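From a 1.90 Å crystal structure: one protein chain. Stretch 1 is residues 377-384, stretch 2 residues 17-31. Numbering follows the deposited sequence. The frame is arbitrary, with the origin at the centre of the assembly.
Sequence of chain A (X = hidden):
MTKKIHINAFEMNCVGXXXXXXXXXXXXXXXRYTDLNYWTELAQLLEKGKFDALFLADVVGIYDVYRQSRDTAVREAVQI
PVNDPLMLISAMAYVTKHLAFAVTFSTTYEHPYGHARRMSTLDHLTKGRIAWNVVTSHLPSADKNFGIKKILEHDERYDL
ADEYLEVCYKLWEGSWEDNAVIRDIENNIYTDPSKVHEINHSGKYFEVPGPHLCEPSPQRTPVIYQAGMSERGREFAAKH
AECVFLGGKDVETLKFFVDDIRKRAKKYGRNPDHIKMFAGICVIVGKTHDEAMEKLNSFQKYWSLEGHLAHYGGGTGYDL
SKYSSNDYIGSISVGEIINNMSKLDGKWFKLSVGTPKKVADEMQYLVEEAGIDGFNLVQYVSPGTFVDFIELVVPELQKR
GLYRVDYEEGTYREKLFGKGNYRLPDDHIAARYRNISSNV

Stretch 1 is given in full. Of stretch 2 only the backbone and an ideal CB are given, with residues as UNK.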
# COMPACT_ATOMS: atom_id res chain seq x y z
N LEU A 377 -4.03 8.82 0.31
CA LEU A 377 -3.86 10.09 0.99
C LEU A 377 -2.70 10.07 2.01
O LEU A 377 -2.75 9.39 3.05
CB LEU A 377 -5.19 10.57 1.60
CG LEU A 377 -5.22 11.89 2.39
CD1 LEU A 377 -4.80 13.10 1.54
CD2 LEU A 377 -6.61 12.12 2.95
N VAL A 378 -1.67 10.86 1.69
CA VAL A 378 -0.46 10.99 2.45
C VAL A 378 -0.69 12.03 3.56
O VAL A 378 -1.31 13.09 3.32
CB VAL A 378 0.73 11.45 1.52
CG1 VAL A 378 2.05 11.55 2.32
CG2 VAL A 378 0.90 10.48 0.32
N GLN A 379 -0.17 11.74 4.76
CA GLN A 379 -0.34 12.63 5.91
C GLN A 379 0.85 13.58 6.14
O GLN A 379 1.99 13.17 6.02
CB GLN A 379 -0.52 11.79 7.18
CG GLN A 379 -1.73 10.84 7.13
CD GLN A 379 -1.78 9.98 8.38
OE1 GLN A 379 -1.39 8.81 8.35
NE2 GLN A 379 -2.21 10.55 9.48
N TYR A 380 0.55 14.82 6.48
CA TYR A 380 1.54 15.72 7.05
C TYR A 380 1.41 15.74 8.58
O TYR A 380 2.41 15.91 9.27
CB TYR A 380 1.35 17.15 6.56
CG TYR A 380 1.76 17.40 5.13
CD1 TYR A 380 3.06 17.17 4.70
CD2 TYR A 380 0.86 17.95 4.22
CE1 TYR A 380 3.46 17.42 3.36
CE2 TYR A 380 1.24 18.21 2.89
CZ TYR A 380 2.55 17.95 2.48
OH TYR A 380 2.93 18.19 1.17
N VAL A 381 0.18 15.63 9.07
CA VAL A 381 -0.05 15.57 10.52
C VAL A 381 -1.15 14.56 10.81
O VAL A 381 -2.08 14.40 10.00
CB VAL A 381 -0.32 17.04 11.11
CG1 VAL A 381 -1.65 17.59 10.66
CG2 VAL A 381 -0.24 17.04 12.59
N SER A 382 -1.01 13.84 11.91
CA SER A 382 -2.03 12.91 12.40
C SER A 382 -2.72 13.43 13.66
O SER A 382 -2.07 13.72 14.65
CB SER A 382 -1.38 11.56 12.71
OG SER A 382 -0.69 11.08 11.57
N PRO A 383 -4.06 13.45 13.67
CA PRO A 383 -4.99 13.07 12.61
C PRO A 383 -5.47 14.23 11.73
O PRO A 383 -6.39 14.03 10.95
CB PRO A 383 -6.19 12.52 13.40
CG PRO A 383 -6.23 13.44 14.59
CD PRO A 383 -4.77 13.72 14.93
N GLY A 384 -4.84 15.40 11.85
CA GLY A 384 -5.28 16.61 11.16
C GLY A 384 -5.46 16.44 9.65
O GLY A 384 -6.49 16.86 9.10
N UNK A 17 6.93 8.62 8.97
CA UNK A 17 6.63 7.86 7.76
C UNK A 17 7.13 8.60 6.48
O UNK A 17 8.16 8.23 5.91
CB UNK A 17 5.12 7.61 7.67
N UNK A 18 6.41 9.64 6.06
CA UNK A 18 6.77 10.42 4.85
C UNK A 18 7.19 11.86 5.20
O UNK A 18 8.22 12.32 4.72
CB UNK A 18 5.59 10.45 3.88
N UNK A 19 6.40 12.57 6.02
CA UNK A 19 6.67 13.98 6.37
C UNK A 19 7.68 14.14 7.51
O UNK A 19 7.35 14.46 8.65
CB UNK A 19 5.36 14.67 6.76
N UNK A 20 8.95 13.94 7.20
CA UNK A 20 9.97 13.92 8.28
C UNK A 20 10.15 15.21 9.01
O UNK A 20 10.04 16.29 8.42
CB UNK A 20 11.33 13.51 7.71
N UNK A 21 10.25 15.11 10.34
CA UNK A 21 10.33 16.27 11.20
C UNK A 21 9.01 16.66 11.83
O UNK A 21 8.99 17.36 12.85
CB UNK A 21 10.88 17.46 10.41
N UNK A 22 7.90 16.22 11.23
CA UNK A 22 6.59 16.66 11.67
C UNK A 22 6.11 16.11 13.01
O UNK A 22 5.19 16.67 13.57
CB UNK A 22 5.57 16.29 10.60
N UNK A 23 6.74 15.05 13.49
CA UNK A 23 6.39 14.46 14.80
C UNK A 23 6.40 15.53 15.90
O UNK A 23 5.64 15.44 16.88
CB UNK A 23 7.36 13.33 15.16
N UNK A 24 7.25 16.55 15.70
CA UNK A 24 7.33 17.72 16.60
C UNK A 24 6.13 18.67 16.62
O UNK A 24 5.94 19.43 17.58
CB UNK A 24 8.57 18.54 16.22
N UNK A 25 5.34 18.68 15.56
CA UNK A 25 4.20 19.58 15.47
C UNK A 25 3.23 19.38 16.67
O UNK A 25 2.90 18.26 17.03
CB UNK A 25 3.47 19.35 14.15
N UNK A 26 2.79 20.50 17.30
CA UNK A 26 2.06 20.36 18.55
C UNK A 26 0.73 19.63 18.40
O UNK A 26 0.14 19.23 19.41
CB UNK A 26 1.81 21.74 19.15
N UNK A 27 0.25 19.47 17.17
CA UNK A 27 -1.04 18.86 16.94
C UNK A 27 -0.93 17.37 16.61
O UNK A 27 -1.93 16.69 16.55
CB UNK A 27 -1.76 19.59 15.81
N UNK A 28 0.29 16.87 16.46
CA UNK A 28 0.54 15.55 15.90
C UNK A 28 0.41 14.44 16.94
O UNK A 28 0.49 14.68 18.13
CB UNK A 28 1.93 15.51 15.27
N UNK A 29 0.19 13.23 16.45
CA UNK A 29 -0.05 12.07 17.29
C UNK A 29 0.80 10.85 16.90
O UNK A 29 0.43 9.74 17.26
CB UNK A 29 -1.53 11.70 17.23
N UNK A 30 1.90 11.07 16.17
CA UNK A 30 2.83 10.01 15.75
C UNK A 30 3.41 9.19 16.90
O UNK A 30 3.69 8.00 16.71
CB UNK A 30 3.98 10.63 14.96
N UNK A 31 3.62 9.83 18.05
CA UNK A 31 4.07 9.14 19.27
C UNK A 31 3.02 8.16 19.80
O UNK A 31 3.36 7.35 20.66
CB UNK A 31 4.41 10.16 20.36

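Position 17 points its CB toward stretch 1, but no atom there lies within 5.5 Å. Many side chains would fit. It is His-17, which makes no contact.

At position 18 the CB points toward stretch 1, 4.0 Å from Val-378 CG1. This suits an aliphatic side chain. The residue is Ile-18; its CG2 packs 4.0 Å from Val-378 CG1.

Position 19 points toward stretch 1. The ideal CB is 3.8 Å from Gln-379 O and 4.0 Å from Tyr-380 CD1. A small or apolar residue would suit. It is Ala-19, whose CB sits at the edge of the Tyr-380 ring, 3.9 Å from CD1. Water 1 links the two backbones, accepting from Ala-19 N (3.1 Å) and donating to Gln-379 O (2.8 Å).

Position 20 is out of reach and leaves the choice open. It is His-20.

Position 21 has phi/psi of 99/-22. A CB would be jammed against the carbonyl O of the residue before, so glycine is expected. Gly-21 is the third residue of the type II turn from Ala-19 to position 22.

Position 22 points toward stretch 1, its ideal CB 3.4 Å from Tyr-380 O. The close oxygen does not choose between many side chains. Leu-22 is found, its CB 3.4 Å from Tyr-380 O and both chi angles between wells.

Position 23 points away and 24 is out of reach; polar or large groups are possible. Trp-23 and Arg-24 follow. Arg-24 NE donates to Gly-21 O (2.9 Å).

Position 25 points toward Val-381 CG2, 4.6 Å from the ideal CB. Apolar or aromatic groups would suit. His-25 places CD2 4.2 Å from Val-381 CG2.

Position 26 points away. Its phi of -64 allows proline, and Pro-26 is there.

Position 27 points sideways, its ideal CB 4.4 Å from Val-381 CG2, with room to lead outward. Glu-27 does so. Water 2 donates to Glu-27 O (3.1 Å) and accepts from Gly-384 N (2.8 Å).

Position 28 lies sideways, its ideal CB 3.8 Å from Val-381 CG2 and 4.4 Å from Ser-382 O. A short polar side chain is plausible. Asn-28 is found; its CA-H contacts Ser-382 O (CA to O, 3.4 Å).

At position 29 the backbone N is 2.9 Å from Ser-382 O. The ideal CB is 3.3 Å from Ser-382 O and 4.5 Å from Pro-383 CD. Several side chains could still suit. It is Gln-29, near Pro-383.

Position 30 has nothing of stretch 1 within 5.5 Å of its ideal CB. A long donor could reach the Ser-382 hydroxyl. Arg-30 does: NH1 donates to Ser-382 OG (3.0 Å), at the guanidinium edge.

Position 31 is out of reach, so the choice is open. His-31 NE2 makes a weak hydrogen bond to Asn-28 O (3.4 Å).

Stretch 2, residues 17-31: HIAHGLWRHPENQRH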
# COMPACT_ATOMS: atom_id res chain seq x y z
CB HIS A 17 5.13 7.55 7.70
CG HIS A 17 4.70 6.76 6.50
ND1 HIS A 17 3.37 6.64 6.13
CD2 HIS A 17 5.41 6.03 5.60
CE1 HIS A 17 3.29 5.87 5.05
NE2 HIS A 17 4.51 5.50 4.70
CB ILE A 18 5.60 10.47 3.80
CG1 ILE A 18 5.18 9.06 3.34
CG2 ILE A 18 5.99 11.36 2.59
CD1 ILE A 18 6.31 8.22 2.67
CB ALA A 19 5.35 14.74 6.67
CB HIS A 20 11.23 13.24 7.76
CG HIS A 20 10.95 11.82 7.37
ND1 HIS A 20 11.04 11.36 6.07
CD2 HIS A 20 10.48 10.79 8.11
CE1 HIS A 20 10.69 10.08 6.04
NE2 HIS A 20 10.34 9.72 7.26
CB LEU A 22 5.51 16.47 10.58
CG LEU A 22 5.63 17.86 9.96
CD1 LEU A 22 6.58 17.91 8.76
CD2 LEU A 22 4.40 18.65 9.87
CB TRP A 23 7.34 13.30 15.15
CG TRP A 23 8.77 13.67 15.39
CD1 TRP A 23 9.78 13.66 14.45
CD2 TRP A 23 9.38 14.06 16.64
NE1 TRP A 23 10.98 14.01 15.04
CE2 TRP A 23 10.76 14.25 16.38
CE3 TRP A 23 8.90 14.27 17.95
CZ2 TRP A 23 11.67 14.66 17.39
CZ3 TRP A 23 9.81 14.65 18.95
CH2 TRP A 23 11.16 14.87 18.65
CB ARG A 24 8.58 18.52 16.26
CG ARG A 24 9.87 17.73 16.42
CD ARG A 24 11.07 18.52 15.87
NE ARG A 24 11.07 18.69 14.41
CZ ARG A 24 11.79 19.60 13.75
NH1 ARG A 24 12.54 20.47 14.43
NH2 ARG A 24 11.76 19.66 12.43
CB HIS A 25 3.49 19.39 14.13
CG HIS A 25 2.45 20.43 13.87
ND1 HIS A 25 2.67 21.51 13.04
CD2 HIS A 25 1.19 20.57 14.34
CE1 HIS A 25 1.58 22.25 12.99
NE2 HIS A 25 0.67 21.70 13.77
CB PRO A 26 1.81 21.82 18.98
CG PRO A 26 2.65 22.64 18.15
CD PRO A 26 2.92 21.90 16.89
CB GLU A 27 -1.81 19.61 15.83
CG GLU A 27 -2.33 21.00 16.23
CD GLU A 27 -3.40 20.96 17.33
OE1 GLU A 27 -3.11 21.42 18.46
OE2 GLU A 27 -4.53 20.46 17.08
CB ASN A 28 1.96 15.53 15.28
CG ASN A 28 2.04 14.68 14.02
OD1 ASN A 28 3.00 14.79 13.22
ND2 ASN A 28 1.06 13.85 13.83
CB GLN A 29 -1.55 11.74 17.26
CG GLN A 29 -2.35 12.71 18.10
CD GLN A 29 -3.82 12.38 18.20
OE1 GLN A 29 -4.62 13.27 18.50
NE2 GLN A 29 -4.19 11.12 17.98
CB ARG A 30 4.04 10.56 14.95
CG ARG A 30 3.69 11.22 13.62
CD ARG A 30 2.64 10.46 12.83
NE ARG A 30 2.97 9.06 12.53
CZ ARG A 30 2.13 8.20 11.94
NH1 ARG A 30 0.90 8.58 11.59
NH2 ARG A 30 2.52 6.93 11.74
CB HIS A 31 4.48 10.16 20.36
CG HIS A 31 3.42 11.19 20.62
ND1 HIS A 31 2.63 11.18 21.75
CD2 HIS A 31 2.95 12.20 19.84
CE1 HIS A 31 1.73 12.15 21.66
NE2 HIS A 31 1.89 12.76 20.51
O HOH W 1 3.74 11.15 6.69
O HOH W 2 -3.11 16.60 13.72
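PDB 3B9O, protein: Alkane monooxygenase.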